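Local atomic coordinates of phosphodiesterase (Candida albicans, PDB entry 6CPU), a protein that belongs to the phosphodiesterase family of the HD superfamily, a largely helical fold that here holds a zinc and a magnesium ion. Residues T164-L169 with A366-L371; F261-T266 with N388-I393; G348-H353 with S380-L385. All blocks are in the same frame, centred on the assembly; numbering follows the deposited sequence.

Overall arrangement
The three contacts run from the partly buried edge of the fold to its metal centre. Contact 1 is purely apolar across its segments and joins two short helices, some of whose residues remain partly or fully exposed. Contacts 2 and 3 are buried, and both use helix 377-394: its 388-393 part packs against 261-266 through methyl groups and the aliphatic chain of a lysine, whereas 380-385 meets the metal-binding loop 348-353 through a hydrogen bond and a histidine face. Contacts 1 and 3 touch where Leu169 lies against Leu385 and Tyr381; contacts 2 and 3 touch where Thr266 OG1 lies 3.3 Å from Val351 CG1. Polar chemistry across the segments thus appears at the metal site, and plain packing farther from it.

Contact 1: T164-L169 with A366-L371; sequences TMTYIL and APTALL
Thr166 and Thr368 adopt the same first torsion (chi1 56° and 59°), with OG1 between the backbone N and the carbonyl carbon and CG2 anti to the carbonyl carbon. Since both side chains start out toward the other segment, this places the two methyls against each other, Thr166 CG2 lying 3.8 Å from Thr368 CG2. The same Thr166 methyl also rests on the proline ring, with CG2 3.6 Å from Pro367 CB, and comes near Leu371 CD1. Small beta-branched residues suit this place because each offers a methyl close to its own backbone. Met165 crosses Thr368 at about a right angle: its CB lies 3.7 Å from Thr368 CG2, while the bend in its long chain brings the terminal CE round to the same threonine. Farther along, two leucines reach toward each other tip to tip, Leu169 CD2 to Leu371 CD1 at 3.8 Å. No hydrogen bond joins the segments. Within its own segment Thr164, at the N-cap, accepts from Tyr167 N through OG1 at 3.2 Å. Pro367 suits a first helical turn, where a missing N-H costs no helix bond. The two short helical axes approach to 10.4 Å at an angle of 51°. Around them, Met165 and Thr368 both lean on Met361 of helix 358-363, while helix 377-394 supplies Tyr381 to Met165, Leu385 to Leu169 and Val377 to Thr368.

Contact 2: F261-T266 with N388-I393; sequences FIVRDT and NKVLRI
Ile262 meets Val390 with its branch methyl, CG2 standing 4.2 Å from Val390 CG1, while its other arm leads away from the contact; a nearly eclipsed chi2 of -15° sets the CD1 of that arm, and Phe33 of helix 25-34 packs on the same side chain. The next residue, Val263, brings CG2 to 3.9 Å from the same Val390 CG1, the two valines crossing at about a right angle. Compact beta-branched chains suit such close, buried helix packing, one of the many helix-to-helix contacts of this largely helical phosphodiesterase fold, where residues far apart in sequence are brought together. Arg264 and Asp265 turn to other partners, the arginine forming a salt bridge with Asp228 and the aspartate a hydrogen bond with Thr36. Thr266 then returns to the contact. Its hydroxyl bonds within its own segment: OG1 donates to Val263 O at 2.7 Å, in the carbonyl plane and on a lone pair, and that oxygen is gripped a second time by Thr266 N. With OG1 turned back to Val263 O, CG2 is placed against helix 377-394, touching Val390 CG2 at 3.8 Å and Lys389 CE at 3.9 Å. Lys389 slides past in the opposite direction, extended as far as CE and bent at chi4 (61°), which places NZ; the lysine forms a cation-pi contact with Phe93, so its apolar shaft packs here while its charge is used elsewhere.

Contact 3: G348-H353 with S380-L385; sequences GHDVGH and SYHASL. With ZN (zinc ion), chain B; MG (magnesium ion), chain C.
The two-metal site of this phosphodiesterase is backed by the contact of Asp350 and its loop with His382 of helix 377-394. Asp350 bridges the ions, OD2 binding zinc at 2.1 Å and OD1 binding magnesium at 2.2 Å, and His349 NE2 reaches zinc at 2.2 Å. His278 and Asp462 complete the protein ligands of zinc, and one water is shared by both metals. His382 belongs to the second shell of magnesium, which it reaches through a water. One face of its ring is turned to the loop, Asp350 CA standing 3.6 Å from the ring centroid, over the face, in a CH-pi contact. ND1 donates to Val351 O at 2.7 Å (N-H...O 152°), approaching from above the carbonyl plane, 41° out of it. The other ring nitrogen, NE2, hydrogen-bonds at 2.7 Å to the magnesium-bound water. A histidine suits this place because one flat ring serves loop and metal water together. Gly352, with positive phi, passes close to Tyr381 CE1 and Leu385 CD2, where the absence of a side chain permits the approach; its O accepts at 2.8 Å from a water that also lies close to Tyr381 OH. Val351 CG2 adds apolar packing on Leu385 CB. The adjacent His349-Asp350 pair, binding metal from a turn after a helix, is the signature that gives the HD superfamily its name.

Contact 1: T164-L169 with A366-L371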
# COMPACT_ATOMS: atom_id res chain seq x y z
N THR A 164 -1.73 -11.84 -12.93
CA THR A 164 -2.69 -12.24 -11.93
C THR A 164 -1.99 -12.39 -10.59
O THR A 164 -0.75 -12.44 -10.52
CB THR A 164 -3.33 -13.59 -12.26
OG1 THR A 164 -2.32 -14.60 -12.18
CG2 THR A 164 -3.95 -13.56 -13.63
N MET A 165 -2.78 -12.45 -9.53
CA MET A 165 -2.23 -12.61 -8.19
C MET A 165 -1.38 -13.88 -8.07
O MET A 165 -0.27 -13.83 -7.51
CB MET A 165 -3.36 -12.64 -7.16
CG MET A 165 -4.00 -11.27 -6.95
SD MET A 165 -5.52 -11.42 -5.99
CE MET A 165 -4.85 -11.78 -4.38
N THR A 166 -1.88 -15.00 -8.60
CA THR A 166 -1.13 -16.26 -8.50
C THR A 166 0.18 -16.20 -9.29
O THR A 166 1.21 -16.76 -8.84
CB THR A 166 -1.94 -17.50 -8.92
OG1 THR A 166 -2.45 -17.34 -10.25
CG2 THR A 166 -3.08 -17.74 -7.94
N TYR A 167 0.18 -15.50 -10.42
CA TYR A 167 1.38 -15.36 -11.25
C TYR A 167 2.48 -14.62 -10.48
O TYR A 167 3.66 -15.04 -10.47
CB TYR A 167 1.04 -14.64 -12.55
CG TYR A 167 2.24 -14.13 -13.28
CD1 TYR A 167 3.03 -14.98 -14.05
CD2 TYR A 167 2.61 -12.79 -13.19
CE1 TYR A 167 4.14 -14.51 -14.71
CE2 TYR A 167 3.72 -12.31 -13.85
CZ TYR A 167 4.49 -13.18 -14.60
OH TYR A 167 5.60 -12.70 -15.26
N ILE A 168 2.10 -13.51 -9.86
CA ILE A 168 3.06 -12.69 -9.14
C ILE A 168 3.56 -13.45 -7.91
O ILE A 168 4.75 -13.46 -7.62
CB ILE A 168 2.46 -11.32 -8.74
CG1 ILE A 168 2.10 -10.51 -9.99
CG2 ILE A 168 3.46 -10.55 -7.88
CD1 ILE A 168 1.17 -9.33 -9.72
N LEU A 169 2.64 -14.10 -7.20
CA LEU A 169 2.98 -14.88 -6.02
C LEU A 169 3.99 -15.99 -6.37
O LEU A 169 5.04 -16.13 -5.72
CB LEU A 169 1.71 -15.48 -5.45
CG LEU A 169 1.68 -15.98 -4.03
CD1 LEU A 169 2.01 -14.89 -3.03
CD2 LEU A 169 0.29 -16.55 -3.77
N ALA A 366 -11.64 -18.17 -5.58
CA ALA A 366 -10.54 -17.52 -6.25
C ALA A 366 -9.28 -18.38 -6.08
O ALA A 366 -9.08 -18.96 -5.01
CB ALA A 366 -10.30 -16.14 -5.66
N PRO A 367 -8.45 -18.47 -7.12
CA PRO A 367 -7.23 -19.27 -7.02
C PRO A 367 -6.43 -19.05 -5.74
O PRO A 367 -6.01 -20.02 -5.11
CB PRO A 367 -6.48 -18.85 -8.28
CG PRO A 367 -7.61 -18.79 -9.29
CD PRO A 367 -8.71 -18.11 -8.53
N THR A 368 -6.26 -17.80 -5.31
CA THR A 368 -5.47 -17.56 -4.08
C THR A 368 -6.14 -18.15 -2.81
O THR A 368 -5.46 -18.61 -1.89
CB THR A 368 -5.15 -16.07 -3.90
OG1 THR A 368 -6.36 -15.32 -3.86
CG2 THR A 368 -4.34 -15.57 -5.09
N ALA A 369 -7.48 -18.14 -2.77
CA ALA A 369 -8.21 -18.80 -1.68
C ALA A 369 -7.97 -20.31 -1.70
O ALA A 369 -7.83 -20.92 -0.65
CB ALA A 369 -9.71 -18.49 -1.76
N LEU A 370 -7.89 -20.90 -2.90
CA LEU A 370 -7.61 -22.35 -3.01
C LEU A 370 -6.19 -22.68 -2.56
O LEU A 370 -5.96 -23.70 -1.92
CB LEU A 370 -7.86 -22.86 -4.43
CG LEU A 370 -9.26 -22.61 -5.02
CD1 LEU A 370 -9.40 -23.35 -6.33
CD2 LEU A 370 -10.36 -23.01 -4.06
N LEU A 371 -5.23 -21.82 -2.88
CA LEU A 371 -3.84 -22.00 -2.42
C LEU A 371 -3.71 -21.92 -0.90
O LEU A 371 -2.96 -22.69 -0.28
CB LEU A 371 -2.93 -20.92 -3.01
CG LEU A 371 -2.33 -20.96 -4.41
CD1 LEU A 371 -1.63 -19.64 -4.74
CD2 LEU A 371 -1.35 -22.10 -4.53

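Contact 2: F261-T266 with N388-I393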
# COMPACT_ATOMS: atom_id res chain seq x y z
N PHE A 261 9.03 4.15 -3.99
CA PHE A 261 8.43 4.06 -5.33
C PHE A 261 8.06 2.62 -5.67
O PHE A 261 6.98 2.35 -6.23
CB PHE A 261 9.35 4.62 -6.41
CG PHE A 261 9.14 6.07 -6.71
CD1 PHE A 261 9.67 7.05 -5.90
CD2 PHE A 261 8.44 6.45 -7.85
CE1 PHE A 261 9.49 8.39 -6.19
CE2 PHE A 261 8.25 7.79 -8.15
CZ PHE A 261 8.77 8.76 -7.31
N ILE A 262 8.96 1.70 -5.34
CA ILE A 262 8.74 0.27 -5.55
C ILE A 262 7.53 -0.21 -4.76
O ILE A 262 6.71 -0.94 -5.29
CB ILE A 262 9.97 -0.58 -5.09
CG1 ILE A 262 11.20 -0.41 -5.99
CG2 ILE A 262 9.61 -2.05 -4.94
CD1 ILE A 262 11.01 0.23 -7.32
N VAL A 263 7.40 0.23 -3.50
CA VAL A 263 6.24 -0.11 -2.67
C VAL A 263 4.96 0.45 -3.29
O VAL A 263 3.97 -0.27 -3.44
CB VAL A 263 6.37 0.42 -1.22
CG1 VAL A 263 5.06 0.26 -0.47
CG2 VAL A 263 7.49 -0.30 -0.48
N ARG A 264 4.97 1.73 -3.65
CA ARG A 264 3.79 2.36 -4.27
C ARG A 264 3.34 1.58 -5.51
O ARG A 264 2.14 1.35 -5.71
CB ARG A 264 4.06 3.82 -4.62
CG ARG A 264 2.88 4.54 -5.23
CD ARG A 264 3.20 5.99 -5.51
NE ARG A 264 3.95 6.16 -6.76
CZ ARG A 264 4.26 7.33 -7.29
NH1 ARG A 264 3.94 8.46 -6.68
NH2 ARG A 264 4.90 7.38 -8.46
N ASP A 265 4.31 1.13 -6.31
CA ASP A 265 4.03 0.34 -7.51
C ASP A 265 3.36 -1.03 -7.26
O ASP A 265 2.79 -1.61 -8.19
CB ASP A 265 5.33 0.12 -8.32
CG ASP A 265 5.82 1.38 -9.04
OD1 ASP A 265 5.06 2.36 -9.16
OD2 ASP A 265 7.00 1.38 -9.51
N THR A 266 3.39 -1.52 -6.02
CA THR A 266 2.71 -2.77 -5.70
C THR A 266 1.27 -2.56 -5.25
O THR A 266 0.55 -3.53 -5.08
CB THR A 266 3.43 -3.57 -4.60
OG1 THR A 266 3.35 -2.88 -3.35
CG2 THR A 266 4.89 -3.81 -4.97
N ASN A 388 8.93 -11.17 -0.28
CA ASN A 388 9.68 -11.83 -1.35
C ASN A 388 9.87 -10.97 -2.59
O ASN A 388 10.86 -11.14 -3.31
CB ASN A 388 9.04 -13.14 -1.72
CG ASN A 388 8.97 -14.09 -0.54
OD1 ASN A 388 9.95 -14.28 0.17
ND2 ASN A 388 7.83 -14.68 -0.33
N LYS A 389 8.93 -10.06 -2.85
CA LYS A 389 9.09 -9.14 -3.97
C LYS A 389 9.80 -7.87 -3.54
O LYS A 389 10.75 -7.45 -4.20
CB LYS A 389 7.74 -8.80 -4.62
CG LYS A 389 7.83 -7.77 -5.74
CD LYS A 389 6.51 -7.63 -6.47
CE LYS A 389 6.50 -6.43 -7.42
NZ LYS A 389 7.53 -6.55 -8.49
N VAL A 390 9.32 -7.22 -2.49
CA VAL A 390 9.81 -5.89 -2.13
C VAL A 390 11.08 -5.94 -1.26
O VAL A 390 12.14 -5.51 -1.71
CB VAL A 390 8.71 -5.04 -1.45
CG1 VAL A 390 9.26 -3.69 -1.04
CG2 VAL A 390 7.54 -4.86 -2.40
N LEU A 391 10.98 -6.47 -0.05
CA LEU A 391 12.09 -6.35 0.92
C LEU A 391 13.29 -7.21 0.56
O LEU A 391 14.43 -6.79 0.77
CB LEU A 391 11.62 -6.62 2.35
CG LEU A 391 10.56 -5.68 2.94
CD1 LEU A 391 10.12 -6.16 4.30
CD2 LEU A 391 11.08 -4.24 3.02
N ARG A 392 13.07 -8.41 0.01
CA ARG A 392 14.19 -9.31 -0.36
C ARG A 392 15.11 -8.65 -1.38
O ARG A 392 16.33 -8.88 -1.36
CB ARG A 392 13.66 -10.65 -0.91
CG ARG A 392 14.74 -11.65 -1.32
CD ARG A 392 15.57 -12.10 -0.12
NE ARG A 392 16.73 -12.90 -0.50
CZ ARG A 392 17.93 -12.42 -0.85
NH1 ARG A 392 18.18 -11.11 -0.93
NH2 ARG A 392 18.89 -13.28 -1.16
N ILE A 393 14.53 -7.85 -2.28
CA ILE A 393 15.28 -7.12 -3.30
C ILE A 393 15.74 -5.74 -2.81
O ILE A 393 16.91 -5.39 -2.98
CB ILE A 393 14.42 -6.96 -4.59
CG1 ILE A 393 13.98 -8.33 -5.12
CG2 ILE A 393 15.16 -6.15 -5.66
CD1 ILE A 393 15.08 -9.36 -5.28

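Contact 3: G348-H353 with S380-L385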
# COMPACT_ATOMS: atom_id res chain seq x y z
N GLY A 348 3.70 -2.13 4.19
CA GLY A 348 3.50 -3.25 3.26
C GLY A 348 2.27 -4.11 3.51
O GLY A 348 2.04 -5.10 2.80
N HIS A 349 1.45 -3.74 4.49
CA HIS A 349 0.46 -4.70 5.01
C HIS A 349 -0.67 -5.07 4.04
O HIS A 349 -1.31 -6.10 4.24
CB HIS A 349 -0.12 -4.22 6.36
CG HIS A 349 -1.33 -3.34 6.20
ND1 HIS A 349 -1.24 -2.02 5.86
CD2 HIS A 349 -2.65 -3.62 6.30
CE1 HIS A 349 -2.46 -1.51 5.75
NE2 HIS A 349 -3.33 -2.47 6.02
N ASP A 350 -0.91 -4.25 3.02
CA ASP A 350 -1.92 -4.54 2.01
C ASP A 350 -1.34 -4.64 0.59
O ASP A 350 -2.07 -4.47 -0.37
CB ASP A 350 -3.04 -3.47 2.06
CG ASP A 350 -4.15 -3.79 3.08
OD1 ASP A 350 -4.38 -4.99 3.34
OD2 ASP A 350 -4.83 -2.85 3.58
N VAL A 351 -0.03 -4.86 0.45
CA VAL A 351 0.57 -4.87 -0.89
C VAL A 351 -0.17 -5.81 -1.85
O VAL A 351 -0.48 -6.95 -1.52
CB VAL A 351 2.09 -5.19 -0.93
CG1 VAL A 351 2.91 -4.06 -0.34
CG2 VAL A 351 2.40 -6.51 -0.27
N GLY A 352 -0.46 -5.30 -3.04
CA GLY A 352 -1.04 -6.12 -4.10
C GLY A 352 -2.53 -6.34 -3.93
O GLY A 352 -3.11 -7.13 -4.62
N HIS A 353 -3.15 -5.63 -3.00
CA HIS A 353 -4.57 -5.86 -2.68
C HIS A 353 -5.39 -5.61 -3.93
O HIS A 353 -5.22 -4.58 -4.56
CB HIS A 353 -4.99 -4.94 -1.53
CG HIS A 353 -6.28 -5.31 -0.86
ND1 HIS A 353 -7.48 -5.27 -1.51
CD2 HIS A 353 -6.56 -5.65 0.42
CE1 HIS A 353 -8.45 -5.60 -0.68
NE2 HIS A 353 -7.92 -5.84 0.50
N SER A 380 -2.13 -13.49 3.73
CA SER A 380 -1.04 -14.39 3.36
C SER A 380 -0.34 -13.92 2.09
O SER A 380 0.88 -13.92 1.99
CB SER A 380 -1.56 -15.81 3.18
OG SER A 380 -2.18 -16.28 4.37
N TYR A 381 -1.15 -13.52 1.11
CA TYR A 381 -0.70 -12.94 -0.15
C TYR A 381 0.12 -11.66 0.08
O TYR A 381 1.25 -11.53 -0.41
CB TYR A 381 -1.93 -12.69 -1.04
CG TYR A 381 -1.62 -12.01 -2.35
CD1 TYR A 381 -1.86 -10.64 -2.55
CD2 TYR A 381 -1.12 -12.75 -3.40
CE1 TYR A 381 -1.58 -10.05 -3.79
CE2 TYR A 381 -0.83 -12.17 -4.61
CZ TYR A 381 -1.05 -10.84 -4.81
OH TYR A 381 -0.71 -10.37 -6.07
N HIS A 382 -0.40 -10.73 0.88
CA HIS A 382 0.34 -9.50 1.15
C HIS A 382 1.70 -9.79 1.79
O HIS A 382 2.70 -9.21 1.41
CB HIS A 382 -0.40 -8.52 2.09
CG HIS A 382 -1.81 -8.22 1.68
ND1 HIS A 382 -2.16 -7.92 0.39
CD2 HIS A 382 -2.94 -8.17 2.41
CE1 HIS A 382 -3.47 -7.71 0.33
NE2 HIS A 382 -3.96 -7.86 1.55
N ALA A 383 1.73 -10.70 2.76
CA ALA A 383 2.97 -11.00 3.48
C ALA A 383 4.01 -11.63 2.54
O ALA A 383 5.20 -11.34 2.58
CB ALA A 383 2.68 -11.94 4.64
N SER A 384 3.53 -12.53 1.68
CA SER A 384 4.43 -13.24 0.80
C SER A 384 5.02 -12.28 -0.23
O SER A 384 6.24 -12.25 -0.46
CB SER A 384 3.71 -14.41 0.14
OG SER A 384 4.64 -15.19 -0.59
N LEU A 385 4.16 -11.47 -0.84
CA LEU A 385 4.63 -10.42 -1.75
C LEU A 385 5.56 -9.41 -1.10
O LEU A 385 6.59 -9.07 -1.65
CB LEU A 385 3.46 -9.65 -2.37
CG LEU A 385 3.14 -10.07 -3.79
CD1 LEU A 385 2.67 -11.51 -3.83
CD2 LEU A 385 2.12 -9.14 -4.42
ZN ZN B . -5.43 -2.46 5.52
MG MG C . -5.63 -6.08 4.71
O HOH W 1 -1.58 -8.12 -6.74
O HOH W 2 -6.04 -7.64 3.22
O HOH W 3 -7.61 -2.61 5.13
O HOH W 4 -5.59 -4.56 6.05
O HOH W 5 -6.62 -7.27 6.25
O HOH W 6 -7.38 -5.39 4.03